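Putative aldehyde dehydrogenase (PDB 4YWE) probably oxidises an aldehyde to the corresponding acid with NAD or NADP as electron acceptor. Local coordinates at the calcium ion site and the interface of chains A and B. Sequence-based numbering; all coordinates share one arbitrary frame. Chains: chain A/B, Putative aldehyde dehydrogenase.

Contact 1 is a calcium site within chain A. Contact 2 is a patch of the two-fold interface between chains A and B. Their centres lie about 35 Å apart, and they share no residue. They draw in part on successive helices: contact 1 uses the end of helix 89-100, and contact 2 uses the end of helix 104-124 and the 3-10 helix 125-127. Contact 1 is about 19 Å from A:Glu256, the predicted active-site glutamate, and contact 2 about 21 Å from B:Glu256. Neither lies at the predicted active site. Contact 1 probably steadies the fold of one subunit, while contact 2 joins two subunits of the deposited tetramer.

Contact 1: the calcium ion site. Residues chain A 31-33, 98-99, 185-188, 332-333. With CA (calcium ion), chain C.
This is the intrachain cation site of an aldehyde dehydrogenase, here modelled with calcium. The ion is poorly ordered, and the ligand atoms seen, at least six, form a distorted shell. It joins strand 28-33, the end of helix 89-100 and the loop just before helix 188-200.

A:Asp99 is the central side chain. From CB, its CG stands anti to the backbone N (chi1 -163°), beside the residue's own carbonyl carbon. This turn brings the carboxylate back toward that carbonyl, so side chain and main chain can hold the same ion. CG itself is no ligand. At the tip the two oxygens divide the work. OD1 binds the calcium ion at 2.5 Å, and the main-chain O of A:Asp99 binds it as well. OD2 turns to the start of helix 188-200 and accepts two main-chain N-H groups. The N of A:Leu188 meets OD2 of A:Asp99 at 3.1 Å, nearly along the C-O axis, in an almost straight bond (171° at H). The N of A:Cys187 reaches the same OD2 at 2.9 Å from above the carboxylate plane, and this bond is more bent. The pair of bonds limits rotation of the carboxylate and helps aim OD1 at the metal. The metal and the N-H groups would be expected to favour the ionised acid.

Main-chain carbonyls also bind the ion. The O of A:Val32 lies 2.5 Å from the calcium ion, and the O of A:Asp185 lies at 2.6 Å. The side chain of A:Asp185 points away from the ion.

Two waters bind the ion too. Water 1 is 2.4 Å from calcium and 2.9 Å from the O of A:Ile332, tying in a second-shell loop. Water 2 receives the N-H of A:Val32 almost straight on, so this residue meets the ion both directly and through water.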
# COMPACT_ATOMS: atom_id res chain seq x y z
N VAL A 31 27.48 -36.54 11.05
CA VAL A 31 27.61 -35.44 10.10
C VAL A 31 28.73 -35.78 9.12
O VAL A 31 29.86 -36.03 9.52
CB VAL A 31 27.89 -34.11 10.81
CG1 VAL A 31 28.04 -32.99 9.79
CG2 VAL A 31 26.78 -33.79 11.80
N VAL A 32 28.40 -35.78 7.83
CA VAL A 32 29.33 -36.28 6.82
C VAL A 32 29.80 -35.18 5.86
O VAL A 32 28.99 -34.43 5.32
CB VAL A 32 28.70 -37.44 6.02
CG1 VAL A 32 29.60 -37.87 4.88
CG2 VAL A 32 28.40 -38.61 6.95
N ASP A 33 31.11 -35.09 5.67
CA ASP A 33 31.69 -34.20 4.66
C ASP A 33 31.61 -34.89 3.31
O ASP A 33 32.31 -35.87 3.06
CB ASP A 33 33.14 -33.85 5.01
CG ASP A 33 33.74 -32.80 4.08
OD1 ASP A 33 33.13 -32.48 3.04
OD2 ASP A 33 34.84 -32.30 4.40
N ARG A 98 31.87 -27.23 4.31
CA ARG A 98 32.30 -28.54 4.78
C ARG A 98 31.12 -29.49 4.93
O ARG A 98 31.25 -30.71 4.77
CB ARG A 98 33.04 -28.41 6.12
CG ARG A 98 33.67 -29.69 6.63
CD ARG A 98 34.41 -29.43 7.94
NE ARG A 98 35.12 -30.61 8.42
CZ ARG A 98 35.73 -30.69 9.60
NH1 ARG A 98 35.72 -29.65 10.42
NH2 ARG A 98 36.35 -31.80 9.95
N ASP A 99 29.95 -28.92 5.23
CA ASP A 99 28.77 -29.70 5.55
C ASP A 99 27.90 -29.96 4.32
O ASP A 99 27.31 -31.04 4.18
CB ASP A 99 27.96 -28.98 6.63
CG ASP A 99 26.95 -29.88 7.32
OD1 ASP A 99 27.00 -31.11 7.10
OD2 ASP A 99 26.11 -29.36 8.08
N ASP A 185 21.15 -33.76 6.67
CA ASP A 185 22.30 -33.88 5.78
C ASP A 185 23.22 -32.67 5.85
O ASP A 185 24.39 -32.76 5.49
CB ASP A 185 21.83 -34.11 4.34
CG ASP A 185 21.33 -35.52 4.11
OD1 ASP A 185 22.09 -36.47 4.37
OD2 ASP A 185 20.17 -35.68 3.68
N ALA A 186 22.69 -31.55 6.33
CA ALA A 186 23.48 -30.33 6.52
C ALA A 186 22.73 -29.31 7.38
O ALA A 186 21.70 -28.78 6.96
CB ALA A 186 23.86 -29.71 5.18
N CYS A 187 23.25 -29.04 8.57
CA CYS A 187 22.59 -28.10 9.48
C CYS A 187 23.54 -27.48 10.50
O CYS A 187 23.09 -26.77 11.41
CB CYS A 187 21.44 -28.79 10.21
SG CYS A 187 21.92 -30.17 11.27
N LEU A 188 24.83 -27.73 10.36
CA LEU A 188 25.80 -27.25 11.34
C LEU A 188 25.93 -25.72 11.31
O LEU A 188 26.21 -25.10 12.34
CB LEU A 188 27.17 -27.89 11.11
CG LEU A 188 27.33 -29.33 11.59
CD1 LEU A 188 28.78 -29.78 11.50
CD2 LEU A 188 26.81 -29.47 13.02
N ILE A 332 25.36 -33.90 -2.23
CA ILE A 332 25.19 -33.94 -0.78
C ILE A 332 25.40 -35.34 -0.19
O ILE A 332 25.90 -35.47 0.93
CB ILE A 332 23.81 -33.37 -0.38
CG1 ILE A 332 23.73 -33.15 1.13
CG2 ILE A 332 22.69 -34.26 -0.87
CD1 ILE A 332 24.74 -32.16 1.66
N ASN A 333 25.05 -36.38 -0.94
CA ASN A 333 25.25 -37.75 -0.47
C ASN A 333 25.15 -38.78 -1.60
O ASN A 333 25.01 -38.42 -2.76
CB ASN A 333 24.25 -38.10 0.64
CG ASN A 333 22.80 -37.85 0.24
OD1 ASN A 333 22.43 -38.02 -0.92
ND2 ASN A 333 21.98 -37.46 1.21
CA CA C . 26.95 -33.05 5.59
O HOH W 1 26.61 -34.31 3.54
O HOH W 2 25.80 -34.96 6.83

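Contact 2: the interface of chains A and B. Residues chain A 120, 123-124, 127, 470; chain B 120, 123-124, 126-127, 470.
The end of helix 104-124 and the 3-10 helix 125-127 pack against their two-fold mates in the partner chain. At the centre, A:Gly123 and B:Gly123 meet backbone to backbone, with their CA atoms 3.8 Å apart.

A lysine from each chain flanks this centre and lies along the partner's helix end. In both, CG is anti to the carbonyl carbon. The chain is extended as far as CE, and only NZ is turned aside, at chi4 (66° in A:Lys127, 60° in B:Lys127). The methylenes touch the partner, with CE of each lysine against the O of the partner's Phe120, while NZ makes its direct hydrogen bonds within its own chain. CE of A:Lys127 lies over one face of the B:Phe120 ring, offset toward its rim, and packs 3.6 Å from CB of B:Ala124. CD of A:Lys127 meets the ring atom CD1 of B:Phe470 at 4.0 Å. B:Lys127 makes similar contacts, with CE farther from the ring. It runs antiparallel to A:Phe120, whereas A:Lys127 crosses B:Phe120 obliquely.

NZ of A:Lys127 bonds the O of A:Gly123 at 2.7 Å, in the carbonyl plane and on a lone pair. NZ of B:Lys127 bonds the O of B:Gly123 at 2.6 Å, but from above the carbonyl plane. It also forms a salt bridge with OD1 of B:Asp126 at 2.8 Å. Water 3 links NZ of B:Lys127 to the O of A:Phe120. OD2 of B:Asp126 lies 3.5 Å from CD1 of A:Phe120, with carboxylate and ring planes steeply inclined, 75° apart.

NZ of A:Lys127 and NZ of B:Lys127 stay 6.2 Å apart, and the home-chain carbonyls probably ease their like charges. Van der Waals contact of helix ends and lysine methylenes, with a water bridge between the chains, probably helps hold the A-B pair together.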
# COMPACT_ATOMS: atom_id res chain seq x y z
N PHE A 120 17.87 -6.59 5.82
CA PHE A 120 16.67 -6.14 5.13
C PHE A 120 15.46 -6.16 6.05
O PHE A 120 14.73 -5.17 6.15
CB PHE A 120 16.42 -7.00 3.89
CG PHE A 120 15.19 -6.61 3.11
CD1 PHE A 120 15.23 -5.56 2.22
CD2 PHE A 120 14.00 -7.31 3.27
CE1 PHE A 120 14.10 -5.20 1.50
CE2 PHE A 120 12.87 -6.96 2.56
CZ PHE A 120 12.92 -5.90 1.67
N GLY A 123 15.01 -3.57 8.93
CA GLY A 123 14.42 -2.29 8.57
C GLY A 123 12.95 -2.37 8.23
O GLY A 123 12.27 -1.35 8.14
N ALA A 124 12.45 -3.59 8.04
CA ALA A 124 11.06 -3.80 7.62
C ALA A 124 10.13 -4.00 8.81
O ALA A 124 8.92 -3.81 8.68
CB ALA A 124 10.97 -5.00 6.69
N LYS A 127 7.79 -1.20 9.84
CA LYS A 127 7.17 -0.58 8.68
C LYS A 127 6.17 -1.54 8.04
O LYS A 127 5.70 -1.31 6.92
CB LYS A 127 8.23 -0.15 7.67
CG LYS A 127 9.19 0.88 8.26
CD LYS A 127 10.39 1.12 7.39
CE LYS A 127 11.45 1.87 8.16
NZ LYS A 127 12.00 1.07 9.29
N PHE A 470 9.65 -8.03 1.00
CA PHE A 470 8.72 -7.49 1.99
C PHE A 470 7.45 -8.33 2.04
O PHE A 470 6.84 -8.49 3.10
CB PHE A 470 8.39 -6.03 1.67
CG PHE A 470 7.78 -5.28 2.82
CD1 PHE A 470 6.41 -5.35 3.06
CD2 PHE A 470 8.56 -4.50 3.65
CE1 PHE A 470 5.85 -4.66 4.12
CE2 PHE A 470 8.01 -3.81 4.71
CZ PHE A 470 6.65 -3.89 4.94
N PHE B 120 15.54 5.03 11.50
CA PHE B 120 14.24 4.71 10.92
C PHE B 120 14.29 4.78 9.39
O PHE B 120 13.87 3.86 8.71
CB PHE B 120 13.17 5.66 11.46
CG PHE B 120 11.81 5.43 10.87
CD1 PHE B 120 11.01 4.38 11.29
CD2 PHE B 120 11.31 6.28 9.89
CE1 PHE B 120 9.76 4.17 10.75
CE2 PHE B 120 10.06 6.08 9.34
CZ PHE B 120 9.28 5.02 9.77
N GLY B 123 16.17 2.18 7.27
CA GLY B 123 15.44 0.97 6.97
C GLY B 123 14.29 1.17 6.00
O GLY B 123 13.73 0.20 5.50
N ALA B 124 13.94 2.42 5.73
CA ALA B 124 12.82 2.72 4.85
C ALA B 124 13.24 2.89 3.40
O ALA B 124 12.41 2.78 2.49
CB ALA B 124 12.10 3.98 5.33
N ASP B 126 15.05 1.27 0.94
CA ASP B 126 14.81 0.28 -0.10
C ASP B 126 13.44 -0.39 0.04
O ASP B 126 13.21 -1.47 -0.51
CB ASP B 126 15.91 -0.78 -0.11
CG ASP B 126 16.08 -1.47 1.24
OD1 ASP B 126 15.53 -0.96 2.23
OD2 ASP B 126 16.76 -2.51 1.30
N LYS B 127 12.55 0.25 0.78
CA LYS B 127 11.20 -0.27 0.94
C LYS B 127 10.16 0.74 0.47
O LYS B 127 8.96 0.57 0.68
CB LYS B 127 10.96 -0.67 2.39
CG LYS B 127 11.95 -1.72 2.85
CD LYS B 127 11.85 -2.02 4.33
CE LYS B 127 13.05 -2.84 4.77
NZ LYS B 127 14.34 -2.13 4.52
N PHE B 470 6.94 7.20 7.72
CA PHE B 470 7.16 6.69 6.37
C PHE B 470 6.54 7.63 5.34
O PHE B 470 7.05 7.77 4.23
CB PHE B 470 6.58 5.28 6.23
CG PHE B 470 7.14 4.51 5.07
CD1 PHE B 470 8.31 3.78 5.20
CD2 PHE B 470 6.49 4.51 3.85
CE1 PHE B 470 8.83 3.07 4.14
CE2 PHE B 470 7.00 3.79 2.77
CZ PHE B 470 8.17 3.08 2.92
O HOH W 3 16.76 -2.64 5.98